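Local structure of 3-Hydroxyacyl-CoA dehydrogenase (Ralstonia eutropha H16, 4PZC) at residues N28-D33 and D78-T83; S131-F136 and G156-D161; E199-L204 and G227-A232. The protein catalyses the NAD-dependent, reversible oxidation of (S)-3-hydroxyacyl-CoA thioesters, such as 3-hydroxybutyryl-CoA, to the corresponding 3-oxoacyl-CoA. All blocks are in the same frame, centred on the assembly; numbering follows the deposited sequence.

Contact 1. Residues N28-D33 and D78-T83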
loop_
_atom_site.group_PDB
_atom_site.type_symbol
_atom_site.label_atom_id
_atom_site.label_comp_id
_atom_site.label_asym_id
_atom_site.label_seq_id
_atom_site.Cartn_x
_atom_site.Cartn_y
_atom_site.Cartn_z
ATOM N N ASN A 28 19.494 -28.041 -11.843
ATOM C CA ASN A 28 19.569 -29.296 -11.096
ATOM C C ASN A 28 19.365 -29.031 -9.633
ATOM O O ASN A 28 20.078 -28.213 -9.056
ATOM C CB ASN A 28 20.925 -29.960 -11.294
ATOM C CG ASN A 28 21.319 -30.033 -12.749
ATOM O OD1 ASN A 28 22.322 -29.436 -13.160
ATOM N ND2 ASN A 28 20.507 -30.737 -13.552
ATOM N N VAL A 29 18.394 -29.715 -9.037
ATOM C CA VAL A 29 18.023 -29.464 -7.650
ATOM C C VAL A 29 18.166 -30.705 -6.784
ATOM O O VAL A 29 17.509 -31.713 -7.032
ATOM C CB VAL A 29 16.557 -28.994 -7.532
ATOM C CG1 VAL A 29 16.187 -28.760 -6.072
ATOM C CG2 VAL A 29 16.322 -27.731 -8.339
ATOM N N VAL A 30 19.014 -30.620 -5.765
ATOM C CA VAL A 30 19.058 -31.623 -4.696
ATOM C C VAL A 30 18.149 -31.142 -3.548
ATOM O O VAL A 30 18.493 -30.182 -2.849
ATOM C CB VAL A 30 20.511 -31.836 -4.188
ATOM C CG1 VAL A 30 20.557 -32.788 -3.000
ATOM C CG2 VAL A 30 21.405 -32.354 -5.302
ATOM N N MET A 31 16.995 -31.787 -3.357
ATOM C CA MET A 31 16.014 -31.308 -2.367
ATOM C C MET A 31 15.871 -32.249 -1.182
ATOM O O MET A 31 15.189 -33.264 -1.277
ATOM C CB MET A 31 14.640 -31.100 -3.010
ATOM C CG MET A 31 13.711 -30.235 -2.172
ATOM S SD MET A 31 12.002 -30.804 -2.079
ATOM C CE MET A 31 11.462 -30.603 -3.766
ATOM N N VAL A 32 16.479 -31.880 -0.057
ATOM C CA VAL A 32 16.545 -32.749 1.116
ATOM C C VAL A 32 15.379 -32.464 2.070
ATOM O O VAL A 32 14.776 -31.408 2.001
ATOM C CB VAL A 32 17.901 -32.587 1.839
ATOM C CG1 VAL A 32 18.111 -33.705 2.854
ATOM C CG2 VAL A 32 19.047 -32.583 0.839
ATOM N N ASP A 33 15.042 -33.420 2.928
ATOM C CA ASP A 33 14.055 -33.225 4.019
ATOM C C ASP A 33 14.046 -34.504 4.870
ATOM O O ASP A 33 14.468 -35.561 4.396
ATOM C CB ASP A 33 12.640 -32.899 3.483
ATOM C CG ASP A 33 11.728 -32.230 4.535
ATOM O OD1 ASP A 33 11.758 -32.618 5.709
ATOM O OD2 ASP A 33 10.947 -31.327 4.186
ATOM N N ASP A 78 24.445 -35.458 2.775
ATOM C CA ASP A 78 25.689 -35.566 2.010
ATOM C C ASP A 78 25.468 -35.284 0.516
ATOM O O ASP A 78 26.413 -34.918 -0.184
ATOM C CB ASP A 78 26.350 -36.939 2.219
ATOM C CG ASP A 78 27.132 -37.020 3.531
ATOM O OD1 ASP A 78 28.309 -36.582 3.535
ATOM O OD2 ASP A 78 26.581 -37.525 4.545
ATOM N N ASP A 79 24.229 -35.407 0.031
ATOM C CA ASP A 79 23.931 -35.137 -1.389
ATOM C C ASP A 79 24.197 -33.670 -1.753
ATOM O O ASP A 79 24.382 -33.314 -2.914
ATOM C CB ASP A 79 22.492 -35.569 -1.731
ATOM C CG ASP A 79 22.309 -37.103 -1.687
ATOM O OD1 ASP A 79 23.252 -37.805 -1.277
ATOM O OD2 ASP A 79 21.235 -37.623 -2.048
ATOM N N LEU A 80 24.276 -32.843 -0.721
ATOM C CA LEU A 80 24.602 -31.430 -0.863
ATOM C C LEU A 80 26.079 -31.165 -1.193
ATOM O O LEU A 80 26.458 -30.012 -1.410
ATOM C CB LEU A 80 24.191 -30.682 0.417
ATOM C CG LEU A 80 22.712 -30.877 0.797
ATOM C CD1 LEU A 80 22.335 -30.123 2.064
ATOM C CD2 LEU A 80 21.806 -30.479 -0.360
ATOM N N LYS A 81 26.908 -32.210 -1.222
ATOM C CA LYS A 81 28.247 -32.093 -1.803
ATOM C C LYS A 81 28.143 -31.934 -3.333
ATOM O O LYS A 81 28.955 -31.242 -3.946
ATOM C CB LYS A 81 29.128 -33.303 -1.465
ATOM C CG LYS A 81 29.593 -33.415 -0.012
ATOM C CD LYS A 81 30.693 -34.477 0.155
ATOM C CE LYS A 81 30.872 -34.944 1.595
ATOM N NZ LYS A 81 31.868 -34.109 2.319
ATOM N N ALA A 82 27.135 -32.548 -3.953
ATOM C CA ALA A 82 26.950 -32.433 -5.414
ATOM C C ALA A 82 26.444 -31.051 -5.872
ATOM O O ALA A 82 26.086 -30.889 -7.038
ATOM C CB ALA A 82 25.991 -33.511 -5.904
ATOM N N THR A 83 26.433 -30.059 -4.979
ATOM C CA THR A 83 25.675 -28.838 -5.192
ATOM C C THR A 83 26.572 -27.620 -5.208
ATOM O O THR A 83 27.576 -27.581 -4.501
ATOM C CB THR A 83 24.636 -28.659 -4.076
ATOM O OG1 THR A 83 25.292 -28.640 -2.806
ATOM C CG2 THR A 83 23.638 -29.805 -4.092
#
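Val30 and Leu80 carry the middle of this contact, their side chains set at a slant to each other, and one methyl of each touches: Val30 CG1 lies 3.7 Å from Leu80 CD2. The two branches of Val30 divide the opposing segment between them. CG1 stands anti to the backbone N (chi1 175°) and also meets Asp79 CB at 3.6 Å, whereas CG2, anti to the carbonyl carbon, reaches Thr83 CG2, likewise at 3.6 Å. Against both Asp79 and Thr83 the valine is turned through roughly a right angle. Val32, two residues further on, points its CA-CB bond to the same side and brings CG2 to 3.7 Å from Leu80 CD2. That one leucine methyl is therefore shared by Val30 and Val32. The CA-CB bond of Leu80 does not itself aim at the strand; with CD1 anti to CA (chi2 180°), the other branch, CD2, is the one that faces the two valines. In the Rossmann-type NAD-binding domain, strand 28-32 lies in the parallel part of the mixed sheet, between strands 71-72 and 5-9, and the short 3-10 turn at 79-81 belongs to the loop that leads into strand 85-88. The contact thus packs that loop against one face of the strand, while Val29 and Met31 on the other face lie against helix 13-23. Leu80 also touches Val9 of the neighbouring strand 5-9, so it spans two strands. No hydrogen bond joins the two segments: Asp79 contributes its CB to the apolar surface, and its carboxylate turns to Ser74, where OD2 is hydrogen-bonded to OG. Just past the strand, Asp33, an NAD(+)-binding residue, accepts a hydrogen bond from Ala11 N through OD2.

Contact 2. Residues S131-F136 and G156-D161; sequences SRADRF and GLQTSD
Ala133 and Gln158 meet through their CB atoms, 3.5 Å apart, where two loops of the Rossmann-type NAD-binding domain converge. Segment 131-136 leads into strand 136-141, and segment 156-161 runs from the end of its antiparallel neighbour, strand 150-155, into helix 161-173. Gln158 can be followed outward over the alanine methyl. Its CB makes the contact just given; CG lies 3.6 Å from Ala133 CB, anti to its own carbonyl carbon (chi1 -53°). The chain then bends at chi2 (100°), and CD and NE2 both remain about 4.0 Å from the same methyl, so the chain from CB to NE2 stays beside that methyl. At the tip, NE2 donates to Thr124 O, tying the amide to helix 123-127. The backbone carbonyl of Gln158 receives a CA-H...O contact from Asp134 CA at 3.4 Å. Next along the chain, Ser160 N donates to Asp134 O, although the position of that oxygen is less certain in the model. Ser160 is the N-cap of helix 161-173, with OG hydrogen-bonded to Thr163 OG1 inside the helix. The carboxylate of Asp134 is engaged within its own segment: its OD1 takes the NE-H of Arg132 at 3.0 Å through the syn lone pair, and Arg135 adds a longer ion pair to OD2. Where strand 136-141 begins, Thr159 OG1 donates to Phe136 O at 2.6 Å, in the plane of the carbonyl and with a C=O...donor angle of 153°.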
loop_
_atom_site.group_PDB
_atom_site.type_symbol
_atom_site.label_atom_id
_atom_site.label_comp_id
_atom_site.label_asym_id
_atom_site.label_seq_id
_atom_site.Cartn_x
_atom_site.Cartn_y
_atom_site.Cartn_z
ATOM N N SER A 131 31.135 -21.322 8.951
ATOM C CA SER A 131 32.597 -21.214 8.950
ATOM C C SER A 131 33.116 -20.220 7.915
ATOM O O SER A 131 34.228 -19.723 8.060
ATOM C CB SER A 131 33.232 -22.568 8.663
ATOM O OG SER A 131 33.095 -22.885 7.290
ATOM N N ARG A 132 32.347 -19.980 6.849
ATOM C CA ARG A 132 32.638 -18.880 5.912
ATOM C C ARG A 132 31.378 -18.006 5.775
ATOM O O ARG A 132 30.489 -18.260 4.955
ATOM C CB ARG A 132 33.120 -19.387 4.534
ATOM C CG ARG A 132 34.469 -20.126 4.513
ATOM C CD ARG A 132 35.700 -19.224 4.395
ATOM N NE ARG A 132 35.652 -18.295 3.254
ATOM C CZ ARG A 132 35.917 -18.600 1.977
ATOM N NH1 ARG A 132 36.253 -19.835 1.610
ATOM N NH2 ARG A 132 35.835 -17.655 1.044
ATOM N N ALA A 133 31.307 -16.976 6.614
ATOM C CA ALA A 133 30.231 -15.991 6.550
ATOM C C ALA A 133 30.127 -15.323 5.176
ATOM O O ALA A 133 29.031 -15.188 4.652
ATOM C CB ALA A 133 30.441 -14.946 7.625
ATOM N N ASP A 134 31.256 -14.933 4.580
ATOM C CA ASP A 134 31.234 -14.234 3.295
ATOM C C ASP A 134 30.532 -15.022 2.194
ATOM O O ASP A 134 30.082 -14.462 1.184
ATOM C CB ASP A 134 32.646 -13.863 2.845
ATOM C CG ASP A 134 33.385 -15.028 2.205
ATOM O OD1 ASP A 134 33.831 -15.901 2.985
ATOM O OD2 ASP A 134 33.532 -15.052 0.942
ATOM N N ARG A 135 30.441 -16.326 2.391
ATOM C CA ARG A 135 29.696 -17.184 1.476
ATOM C C ARG A 135 28.241 -17.376 1.935
ATOM O O ARG A 135 27.524 -18.191 1.374
ATOM C CB ARG A 135 30.411 -18.536 1.334
ATOM C CG ARG A 135 31.762 -18.450 0.646
ATOM C CD ARG A 135 31.575 -18.465 -0.862
ATOM N NE ARG A 135 32.339 -17.409 -1.524
ATOM C CZ ARG A 135 32.089 -16.941 -2.745
ATOM N NH1 ARG A 135 31.092 -17.434 -3.482
ATOM N NH2 ARG A 135 32.847 -15.966 -3.232
ATOM N N PHE A 136 27.801 -16.615 2.937
ATOM C CA PHE A 136 26.434 -16.722 3.423
ATOM C C PHE A 136 25.628 -15.504 3.020
ATOM O O PHE A 136 26.089 -14.376 3.180
ATOM C CB PHE A 136 26.391 -16.862 4.941
ATOM C CG PHE A 136 25.015 -17.131 5.462
ATOM C CD1 PHE A 136 24.531 -18.412 5.527
ATOM C CD2 PHE A 136 24.186 -16.096 5.841
ATOM C CE1 PHE A 136 23.253 -18.657 5.982
ATOM C CE2 PHE A 136 22.905 -16.333 6.295
ATOM C CZ PHE A 136 22.437 -17.615 6.365
ATOM N N GLY A 156 24.030 -10.092 4.797
ATOM C CA GLY A 156 24.622 -9.949 6.099
ATOM C C GLY A 156 25.723 -8.909 5.963
ATOM O O GLY A 156 26.213 -8.602 4.873
ATOM N N LEU A 157 26.107 -8.369 7.099
ATOM C CA LEU A 157 27.294 -7.544 7.224
ATOM C C LEU A 157 28.547 -8.230 6.633
ATOM O O LEU A 157 29.525 -7.558 6.324
ATOM C CB LEU A 157 27.489 -7.261 8.719
ATOM C CG LEU A 157 28.347 -6.094 9.167
ATOM C CD1 LEU A 157 27.834 -4.806 8.545
ATOM C CD2 LEU A 157 28.356 -5.988 10.686
ATOM N N GLN A 158 28.520 -9.563 6.497
ATOM C CA GLN A 158 29.682 -10.352 6.051
ATOM C C GLN A 158 29.623 -10.771 4.604
ATOM O O GLN A 158 30.657 -10.975 3.983
ATOM C CB GLN A 158 29.800 -11.645 6.839
ATOM C CG GLN A 158 29.810 -11.484 8.333
ATOM C CD GLN A 158 28.460 -11.768 8.915
ATOM O OE1 GLN A 158 27.438 -11.339 8.361
ATOM N NE2 GLN A 158 28.431 -12.494 10.031
ATOM N N THR A 159 28.420 -10.965 4.081
ATOM C CA THR A 159 28.259 -11.438 2.719
ATOM C C THR A 159 29.257 -10.709 1.833
ATOM O O THR A 159 29.403 -9.520 1.973
ATOM C CB THR A 159 26.830 -11.171 2.241
ATOM O OG1 THR A 159 25.919 -11.769 3.158
ATOM C CG2 THR A 159 26.588 -11.745 0.853
ATOM N N SER A 160 29.953 -11.425 0.948
ATOM C CA SER A 160 30.937 -10.815 0.037
ATOM C C SER A 160 30.249 -10.252 -1.162
ATOM O O SER A 160 29.135 -10.668 -1.497
ATOM C CB SER A 160 31.949 -11.851 -0.460
ATOM O OG SER A 160 31.334 -12.879 -1.223
ATOM N N ASP A 161 30.931 -9.352 -1.855
ATOM C CA ASP A 161 30.412 -8.855 -3.136
ATOM C C ASP A 161 30.200 -10.001 -4.128
ATOM O O ASP A 161 29.211 -10.043 -4.876
ATOM C CB ASP A 161 31.361 -7.818 -3.729
ATOM C CG ASP A 161 31.370 -6.538 -2.942
ATOM O OD1 ASP A 161 30.285 -6.131 -2.493
ATOM O OD2 ASP A 161 32.453 -5.942 -2.768
#

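Contact 3. Residues E199-L204 and G227-A232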
loop_
_atom_site.group_PDB
_atom_site.type_symbol
_atom_site.label_atom_id
_atom_site.label_comp_id
_atom_site.label_asym_id
_atom_site.label_seq_id
_atom_site.Cartn_x
_atom_site.Cartn_y
_atom_site.Cartn_z
ATOM N N GLU A 199 -1.130 0.386 11.132
ATOM C CA GLU A 199 -1.825 1.671 11.252
ATOM C C GLU A 199 -3.304 1.467 11.048
ATOM O O GLU A 199 -4.094 2.094 11.716
ATOM C CB GLU A 199 -1.312 2.730 10.277
ATOM C CG GLU A 199 -1.588 4.149 10.769
ATOM C CD GLU A 199 -0.816 4.509 12.038
ATOM O OE1 GLU A 199 0.171 3.817 12.352
ATOM O OE2 GLU A 199 -1.191 5.492 12.722
ATOM N N ALA A 200 -3.667 0.600 10.106
ATOM C CA ALA A 200 -5.058 0.266 9.883
ATOM C C ALA A 200 -5.684 -0.220 11.168
ATOM O O ALA A 200 -6.749 0.259 11.542
ATOM C CB ALA A 200 -5.220 -0.785 8.808
ATOM N N PHE A 201 -5.034 -1.148 11.867
ATOM C CA PHE A 201 -5.629 -1.658 13.107
ATOM C C PHE A 201 -5.821 -0.507 14.084
ATOM O O PHE A 201 -6.860 -0.442 14.773
ATOM C CB PHE A 201 -4.842 -2.823 13.719
ATOM C CG PHE A 201 -5.191 -4.134 13.119
ATOM C CD1 PHE A 201 -4.725 -4.485 11.858
ATOM C CD2 PHE A 201 -6.036 -5.005 13.772
ATOM C CE1 PHE A 201 -5.062 -5.710 11.277
ATOM C CE2 PHE A 201 -6.396 -6.226 13.201
ATOM C CZ PHE A 201 -5.899 -6.582 11.961
ATOM N N CYS A 202 -4.862 0.421 14.125
ATOM C CA CYS A 202 -5.011 1.583 14.996
ATOM C C CYS A 202 -6.257 2.390 14.674
ATOM O O CYS A 202 -7.031 2.737 15.569
ATOM C CB CYS A 202 -3.784 2.482 14.927
ATOM S SG CYS A 202 -2.260 1.620 15.372
ATOM N N VAL A 203 -6.444 2.686 13.391
ATOM C CA VAL A 203 -7.585 3.466 12.934
ATOM C C VAL A 203 -8.849 2.755 13.366
ATOM O O VAL A 203 -9.727 3.359 13.970
ATOM C CB VAL A 203 -7.566 3.652 11.395
ATOM C CG1 VAL A 203 -8.920 4.084 10.885
ATOM C CG2 VAL A 203 -6.517 4.672 10.983
ATOM N N LEU A 204 -8.924 1.465 13.070
ATOM C CA LEU A 204 -10.078 0.651 13.441
ATOM C C LEU A 204 -10.204 0.650 14.954
ATOM O O LEU A 204 -11.262 0.893 15.513
ATOM C CB LEU A 204 -9.899 -0.784 12.945
ATOM C CG LEU A 204 -10.933 -1.787 13.466
ATOM C CD1 LEU A 204 -12.296 -1.384 12.967
ATOM C CD2 LEU A 204 -10.628 -3.197 13.010
ATOM N N GLY A 227 -7.467 -4.531 0.545
ATOM C CA GLY A 227 -7.322 -3.686 1.709
ATOM C C GLY A 227 -6.574 -4.410 2.810
ATOM O O GLY A 227 -6.672 -5.636 2.922
ATOM N N PRO A 228 -5.869 -3.639 3.665
ATOM C CA PRO A 228 -4.945 -4.140 4.685
ATOM C C PRO A 228 -5.606 -4.999 5.742
ATOM O O PRO A 228 -4.979 -5.933 6.217
ATOM C CB PRO A 228 -4.388 -2.856 5.324
ATOM C CG PRO A 228 -5.469 -1.847 5.148
ATOM C CD PRO A 228 -6.108 -2.189 3.821
ATOM N N LEU A 229 -6.847 -4.716 6.122
ATOM C CA LEU A 229 -7.478 -5.554 7.147
ATOM C C LEU A 229 -7.751 -6.961 6.595
ATOM O O LEU A 229 -7.332 -7.979 7.184
ATOM C CB LEU A 229 -8.753 -4.908 7.688
ATOM C CG LEU A 229 -8.554 -3.532 8.339
ATOM C CD1 LEU A 229 -9.883 -2.990 8.831
ATOM C CD2 LEU A 229 -7.547 -3.555 9.486
ATOM N N ALA A 230 -8.409 -6.996 5.443
ATOM C CA ALA A 230 -8.551 -8.233 4.665
ATOM C C ALA A 230 -7.184 -8.895 4.458
ATOM O O ALA A 230 -7.016 -10.114 4.629
ATOM C CB ALA A 230 -9.173 -7.926 3.298
ATOM N N LEU A 231 -6.213 -8.075 4.068
ATOM C CA LEU A 231 -4.867 -8.558 3.835
ATOM C C LEU A 231 -4.314 -9.223 5.078
ATOM O O LEU A 231 -3.670 -10.283 4.987
ATOM C CB LEU A 231 -3.940 -7.419 3.431
ATOM C CG LEU A 231 -2.575 -7.870 2.916
ATOM C CD1 LEU A 231 -2.733 -8.925 1.825
ATOM C CD2 LEU A 231 -1.789 -6.672 2.396
ATOM N N ALA A 232 -4.571 -8.598 6.231
ATOM C CA ALA A 232 -4.061 -9.101 7.485
ATOM C C ALA A 232 -4.669 -10.468 7.808
ATOM O O ALA A 232 -3.982 -11.348 8.343
ATOM C CB ALA A 232 -4.339 -8.120 8.589
#
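Ala200 and Phe201 pack against Leu229 where helices 189-205 and 228-235 cross in the all-helical C-terminal domain. The axes of segments 199-204 and 228-232 come within 10.1 Å at a signed crossing angle of -113°. Leu229 CD2 is the focus of the close part: it lies 3.7 Å from Ala200 CB and approaches one face of the Phe201 ring, 4.1 Å from the centroid and 25° off the normal, a CH-pi contact. With chi2 at 180° CD1 stands anti to CA and points on to Leu204, while CD2 is the branch at Ala200 and the ring. Pro228 CG closes on Ala200 CB from the start of the second helix, at 3.8 Å. The packing is looser towards Leu204, whose CD2 comes only to 4.2 Å from Leu229 CD1; this partly exposed leucine also rests on Pro211, Ile214 and Leu261. Away from the crossing, Glu199 faces the second subunit of the dimer, pairing with its Lys255 and Arg191. At its N-terminus, helix 228-235 is held by Asp215, which accepts from Leu229 N and Ala230 N. The Phe201 ring meets a second residue at its edge, where Ala232 CB sits in the ring plane, 3.7 Å from CE1.

The three contacts follow one another along the chain without interleaving. Contacts 1 and 2 both belong to the NAD-binding domain, their centres 21 Å apart and their nearest atoms about 11 Å apart. They use different parts of the same mixed sheet: contact 1 packs a loop on strand 28-32, whereas contact 2 joins the loops at adjoining ends of strands 136-141 and 150-155. Contact 3 lies in the helical C-terminal domain, across the chain's centre from both, its centre 42 Å from that of contact 1 and 37 Å from that of contact 2. The two domains are thus each packed by contacts of their own, and of the three contacts only contact 3 touches the second subunit.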